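Local coordinates for natterin-like protein (Lethenteron camtschaticum, PDB 6IUL) that acts as a lamprey immune cytotoxin with antitumour activity, a pore-forming protein that pairs a jacalin-like lectin domain with an aerolysin-type pore-forming region, at the interface of chains A and B. Numbering follows the deposited sequence. Chains: chain A/B, Natterin-like protein.

Contact 1: the interface of chains A and B. Residues chain A 77, 116; chain B 173, 175.
A long salt bridge joins A:Lys116 to B:Glu175, with the ammonium NZ of the lysine 3.8 Å from the carboxylate oxygen OE2 of the glutamate. It links strand 114-117 of the jacalin-like lectin domain in one chain to strand 166-178 of the pore-forming region in the other, and it illustrates how a lysine can use its methylenes as well as its charge. The lysine chain leans obliquely over the B:Glu175 side chain, and its CD lies 3.6 Å from both the glutamate CB and the carboxylate carbon CD. The shaft thus rests on the glutamate while the amine reaches past it. A bend at the end of the lysine, chi4 70°, turns NZ off the line of the chain. B:Glu173, two residues earlier on the same strand, sends an extended side chain towards the lysine, and its OE2 stands 5.1 Å from A:Lys116 NZ. At that separation the two carboxylates, on one side of the amine, would probably favour its charged form. On the flank of this pair, A:Ser77 at the start of strand 77-82 approaches the B:Glu173 backbone, its CB 4.3 Å from the carbonyl O. The carboxylate oxygen OE2 of B:Glu173 lies 4.0 Å from A:Lys116 CE.

Contact 2: the interface of chains A and B. Residues chain A 193, 245-247; chain B 207, 210-212.
A:Lys193 of strand 184-200, in the ETX/MTX2 (aerolysin-type) region, drives its amine into a turn of the same region in chain B, around the short helix 206-209. The lysine is extended throughout, starting from chi1 173°, and this straight reach brings NZ within hydrogen-bonding distance of two carbonyls, 2.7 Å from the backbone O of B:Glu207 and 3.0 Å from the O of B:Phe210. The second bond arrives from above the carbonyl plane, 51° out of it. Elsewhere the hydroxyls of A:Thr247 and B:Ser211 meet, OG1 to OG at 3.0 Å, with the donor undecided.

Charge adds to this within chain A: the A:Glu245 carboxylate OE2 forms a salt bridge with A:Lys193 NZ at 3.7 Å and may help keep the amine charged and aimed at the two carbonyls.

Water completes the polar network. Water 2 lies within bonding distance of A:Glu245 OE2 (2.8 Å) and the O atoms of B:Glu207 and B:Phe210; it accepts from the B:Leu212 amide N at a nearly straight 170° and can donate to at most two of those oxygens at once. Water 1 joins A:Thr247 OG1 to the B:Ser211 amide.

Apolar packing centres on B:Ser211, whose CB lies 3.9 Å from A:Lys193 CG and 4.0 Å from A:Glu245 CB.

Contact 3: the interface of chains A and B. Residues chain A 172, 174; chain B 116-119.
Stretched in a nearly all-trans chain that starts from chi1 177°, A:Lys172 carries its amine across to B:Asp118, whose own CG lies anti to the backbone N (chi1 -173°), a placement that brings OD1 to the lysine amine. The two meet in a charged hydrogen bond, A:Lys172 NZ to B:Asp118 OD1 at 2.7 Å. The amine comes to the syn side of this oxygen but sits 23° out of the carboxylate plane, and the other oxygen, OD2, stays 4.2 Å from NZ. The grip is therefore one-sided, not a bidentate clasp. Beside the amine, the lysine CE lies 4.1 Å from the methyl CG2 of B:Val119, the two side chains running past one another in opposite senses.

A:Met174 provides the apolar half of the site. Its thioether lies across the B:Asp118 side chain at roughly a right angle. The sulfur SD packs against the backbone of that residue, 3.7 Å from its CA, while the terminal methyl CE lies 4.0 Å from its CB. Charge and sulfur thus hold the same aspartate from different directions, an example of a single loop residue contacted by two residues, two positions apart on one strand. That strand, 166-178 in the pore-forming region of chain A, faces strand 113-117 of the chain B lectin domain and the loop that follows it, where B:Asp118 and B:Val119 reside.

Contact 1: the interface of chains A and B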
loop_
_atom_site.group_PDB
_atom_site.type_symbol
_atom_site.label_atom_id
_atom_site.label_comp_id
_atom_site.label_asym_id
_atom_site.label_seq_id
_atom_site.Cartn_x
_atom_site.Cartn_y
_atom_site.Cartn_z
ATOM N N SER A 77 11.282 28.196 -6.458
ATOM C CA SER A 77 12.152 29.317 -6.859
ATOM C C SER A 77 12.517 30.131 -5.631
ATOM O O SER A 77 11.784 30.183 -4.673
ATOM C CB SER A 77 11.463 30.202 -7.907
ATOM O OG SER A 77 10.325 30.840 -7.363
ATOM N N LYS A 116 18.316 35.444 -8.906
ATOM C CA LYS A 116 17.500 34.264 -8.961
ATOM C C LYS A 116 18.406 33.077 -8.746
ATOM O O LYS A 116 19.352 32.907 -9.464
ATOM C CB LYS A 116 16.750 34.193 -10.279
ATOM C CG LYS A 116 15.716 35.298 -10.464
ATOM C CD LYS A 116 14.934 35.053 -11.753
ATOM C CE LYS A 116 13.544 35.658 -11.812
ATOM N NZ LYS A 116 13.517 37.138 -11.917
ATOM N N GLU B 173 12.237 27.064 -11.566
ATOM C CA GLU B 173 12.568 28.192 -12.425
ATOM C C GLU B 173 13.965 28.703 -12.095
ATOM O O GLU B 173 14.288 28.945 -10.950
ATOM C CB GLU B 173 11.555 29.339 -12.289
ATOM C CG GLU B 173 11.917 30.529 -13.220
ATOM C CD GLU B 173 10.932 31.678 -13.224
ATOM O OE1 GLU B 173 9.732 31.436 -12.960
ATOM O OE2 GLU B 173 11.383 32.803 -13.538
ATOM N N GLU B 175 17.319 31.260 -13.889
ATOM C CA GLU B 175 17.613 32.299 -14.864
ATOM C C GLU B 175 19.120 32.354 -15.079
ATOM O O GLU B 175 19.908 32.212 -14.158
ATOM C CB GLU B 175 17.098 33.647 -14.334
ATOM C CG GLU B 175 17.266 34.795 -15.279
ATOM C CD GLU B 175 16.875 36.116 -14.626
ATOM O OE1 GLU B 175 17.696 36.685 -13.853
ATOM O OE2 GLU B 175 15.728 36.545 -14.894
#

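Contact 2: the interface of chains A and B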
loop_
_atom_site.group_PDB
_atom_site.type_symbol
_atom_site.label_atom_id
_atom_site.label_comp_id
_atom_site.label_asym_id
_atom_site.label_seq_id
_atom_site.Cartn_x
_atom_site.Cartn_y
_atom_site.Cartn_z
ATOM N N LYS A 193 -6.082 -17.362 3.129
ATOM C CA LYS A 193 -5.613 -16.015 2.841
ATOM C C LYS A 193 -4.780 -15.479 3.999
ATOM O O LYS A 193 -5.239 -15.533 5.158
ATOM C CB LYS A 193 -6.817 -15.082 2.645
ATOM C CG LYS A 193 -6.385 -13.630 2.520
ATOM C CD LYS A 193 -7.552 -12.686 2.370
ATOM C CE LYS A 193 -7.073 -11.249 2.151
ATOM N NZ LYS A 193 -8.214 -10.363 1.882
ATOM N N GLU A 245 -0.370 -9.632 0.047
ATOM C CA GLU A 245 -1.479 -10.575 0.185
ATOM C C GLU A 245 -1.162 -11.889 -0.524
ATOM O O GLU A 245 -0.630 -11.911 -1.629
ATOM C CB GLU A 245 -2.743 -9.985 -0.418
ATOM C CG GLU A 245 -3.032 -8.557 0.035
ATOM C CD GLU A 245 -4.468 -8.336 0.309
ATOM O OE1 GLU A 245 -4.746 -7.349 1.000
ATOM O OE2 GLU A 245 -5.307 -9.177 -0.134
ATOM N N LYS A 246 -1.500 -12.995 0.100
ATOM C CA LYS A 246 -1.110 -14.286 -0.434
ATOM C C LYS A 246 -2.159 -15.333 -0.024
ATOM O O LYS A 246 -2.879 -15.159 0.945
ATOM C CB LYS A 246 0.274 -14.554 0.171
ATOM C CG LYS A 246 1.023 -15.829 -0.185
ATOM C CD LYS A 246 2.556 -15.562 -0.190
ATOM C CE LYS A 246 3.456 -16.652 0.405
ATOM N NZ LYS A 246 3.305 -17.991 -0.215
ATOM N N THR A 247 -2.275 -16.401 -0.783
ATOM C CA THR A 247 -3.039 -17.554 -0.361
ATOM C C THR A 247 -2.077 -18.729 -0.150
ATOM O O THR A 247 -1.479 -19.247 -1.099
ATOM C CB THR A 247 -4.131 -17.931 -1.379
ATOM O OG1 THR A 247 -5.022 -16.818 -1.550
ATOM C CG2 THR A 247 -4.915 -19.105 -0.892
ATOM N N GLU B 207 -12.711 -8.381 -1.750
ATOM C CA GLU B 207 -11.345 -7.981 -1.333
ATOM C C GLU B 207 -10.963 -8.525 0.059
ATOM O O GLU B 207 -9.817 -8.767 0.332
ATOM C CB GLU B 207 -11.163 -6.435 -1.378
ATOM C CG GLU B 207 -11.871 -5.661 -0.234
ATOM C CD GLU B 207 -13.436 -5.665 -0.305
ATOM O OE1 GLU B 207 -14.100 -5.987 -1.375
ATOM O OE2 GLU B 207 -14.019 -5.324 0.744
ATOM N N PHE B 210 -11.165 -12.920 -0.453
ATOM C CA PHE B 210 -10.116 -13.484 -1.270
ATOM C C PHE B 210 -8.855 -12.643 -1.224
ATOM O O PHE B 210 -8.919 -11.477 -0.838
ATOM C CB PHE B 210 -10.597 -13.625 -2.719
ATOM C CG PHE B 210 -11.882 -14.396 -2.873
ATOM C CD1 PHE B 210 -11.905 -15.793 -2.786
ATOM C CD2 PHE B 210 -13.071 -13.731 -3.112
ATOM C CE1 PHE B 210 -13.086 -16.504 -2.951
ATOM C CE2 PHE B 210 -14.249 -14.429 -3.266
ATOM C CZ PHE B 210 -14.264 -15.823 -3.185
ATOM N N SER B 211 -7.692 -13.220 -1.586
ATOM C CA SER B 211 -6.497 -12.395 -1.738
ATOM C C SER B 211 -6.355 -11.987 -3.183
ATOM O O SER B 211 -5.905 -12.737 -4.034
ATOM C CB SER B 211 -5.228 -13.015 -1.151
ATOM O OG SER B 211 -4.658 -13.887 -2.017
ATOM N N LEU B 212 -6.808 -10.782 -3.468
ATOM C CA LEU B 212 -6.962 -10.313 -4.868
ATOM C C LEU B 212 -5.685 -9.756 -5.439
ATOM O O LEU B 212 -4.943 -9.079 -4.734
ATOM C CB LEU B 212 -8.036 -9.240 -4.930
ATOM C CG LEU B 212 -9.449 -9.691 -4.545
ATOM C CD1 LEU B 212 -10.405 -8.533 -4.708
ATOM C CD2 LEU B 212 -9.935 -10.906 -5.358
HETATM O O HOH W 1 -7.758 -16.064 -2.470
HETATM O O HOH W 2 -7.682 -8.783 -1.484
#

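Contact 3: the interface of chains A and B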
loop_
_atom_site.group_PDB
_atom_site.type_symbol
_atom_site.label_atom_id
_atom_site.label_comp_id
_atom_site.label_asym_id
_atom_site.label_seq_id
_atom_site.Cartn_x
_atom_site.Cartn_y
_atom_site.Cartn_z
ATOM N N LYS A 172 -8.381 -25.721 9.350
ATOM C CA LYS A 172 -9.403 -26.653 8.826
ATOM C C LYS A 172 -9.343 -27.982 9.534
ATOM O O LYS A 172 -8.229 -28.478 9.880
ATOM C CB LYS A 172 -9.203 -26.861 7.322
ATOM C CG LYS A 172 -10.171 -27.879 6.690
ATOM C CD LYS A 172 -10.019 -27.966 5.176
ATOM C CE LYS A 172 -11.012 -28.968 4.575
ATOM N NZ LYS A 172 -10.915 -29.060 3.105
ATOM N N MET A 174 -10.943 -32.009 9.201
ATOM C CA MET A 174 -11.714 -32.970 8.442
ATOM C C MET A 174 -11.485 -34.365 9.039
ATOM O O MET A 174 -10.410 -34.689 9.552
ATOM C CB MET A 174 -11.289 -32.886 6.962
ATOM C CG MET A 174 -12.064 -33.729 5.981
ATOM S SD MET A 174 -13.840 -33.747 6.274
ATOM C CE MET A 174 -14.309 -35.100 5.175
ATOM N N LYS B 116 -19.705 -35.121 9.212
ATOM C CA LYS B 116 -18.677 -34.090 9.244
ATOM C C LYS B 116 -18.315 -33.776 7.811
ATOM O O LYS B 116 -17.984 -34.652 7.035
ATOM C CB LYS B 116 -17.461 -34.588 10.021
ATOM C CG LYS B 116 -17.754 -34.767 11.523
ATOM C CD LYS B 116 -16.512 -35.167 12.291
ATOM C CE LYS B 116 -16.388 -34.498 13.654
ATOM N NZ LYS B 116 -17.101 -35.294 14.669
ATOM N N ILE B 117 -18.438 -32.515 7.452
ATOM C CA ILE B 117 -18.366 -32.090 6.089
ATOM C C ILE B 117 -16.973 -31.561 5.716
ATOM O O ILE B 117 -16.298 -30.836 6.493
ATOM C CB ILE B 117 -19.432 -31.004 5.852
ATOM C CG1 ILE B 117 -20.825 -31.513 6.274
ATOM C CG2 ILE B 117 -19.459 -30.542 4.402
ATOM C CD1 ILE B 117 -21.357 -32.701 5.494
ATOM N N ASP B 118 -16.546 -31.891 4.505
ATOM C CA ASP B 118 -15.363 -31.277 3.907
ATOM C C ASP B 118 -15.711 -29.853 3.475
ATOM O O ASP B 118 -16.460 -29.655 2.513
ATOM C CB ASP B 118 -14.920 -32.070 2.658
ATOM C CG ASP B 118 -13.567 -31.551 2.082
ATOM O OD1 ASP B 118 -13.167 -30.418 2.406
ATOM O OD2 ASP B 118 -12.880 -32.295 1.335
ATOM N N VAL B 119 -15.186 -28.857 4.169
ATOM C CA VAL B 119 -15.554 -27.473 3.849
ATOM C C VAL B 119 -14.695 -26.829 2.759
ATOM O O VAL B 119 -14.840 -25.654 2.470
ATOM C CB VAL B 119 -15.510 -26.597 5.089
ATOM C CG1 VAL B 119 -16.365 -27.214 6.207
ATOM C CG2 VAL B 119 -14.075 -26.390 5.552
#

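Contact 1 and contact 3 lie at opposite ends of the elongated pair, about 71 Å apart between the centres of their C-alpha atoms, and draw on the same elements with the chains exchanged: strand 166-178 of one copy against the lectin region around residue 116 of the other. Together they show different parts of one two-fold-repeated junction. Contact 2 lies about 21 Å from contact 3 and 49 Å from contact 1, and joins pore-forming region to pore-forming region. The chains thus pack antiparallel, the lectin end of each against the pore-forming region of the other, which might restrain the pore-forming strands, though the structure alone does not show whether this dimer forms biologically.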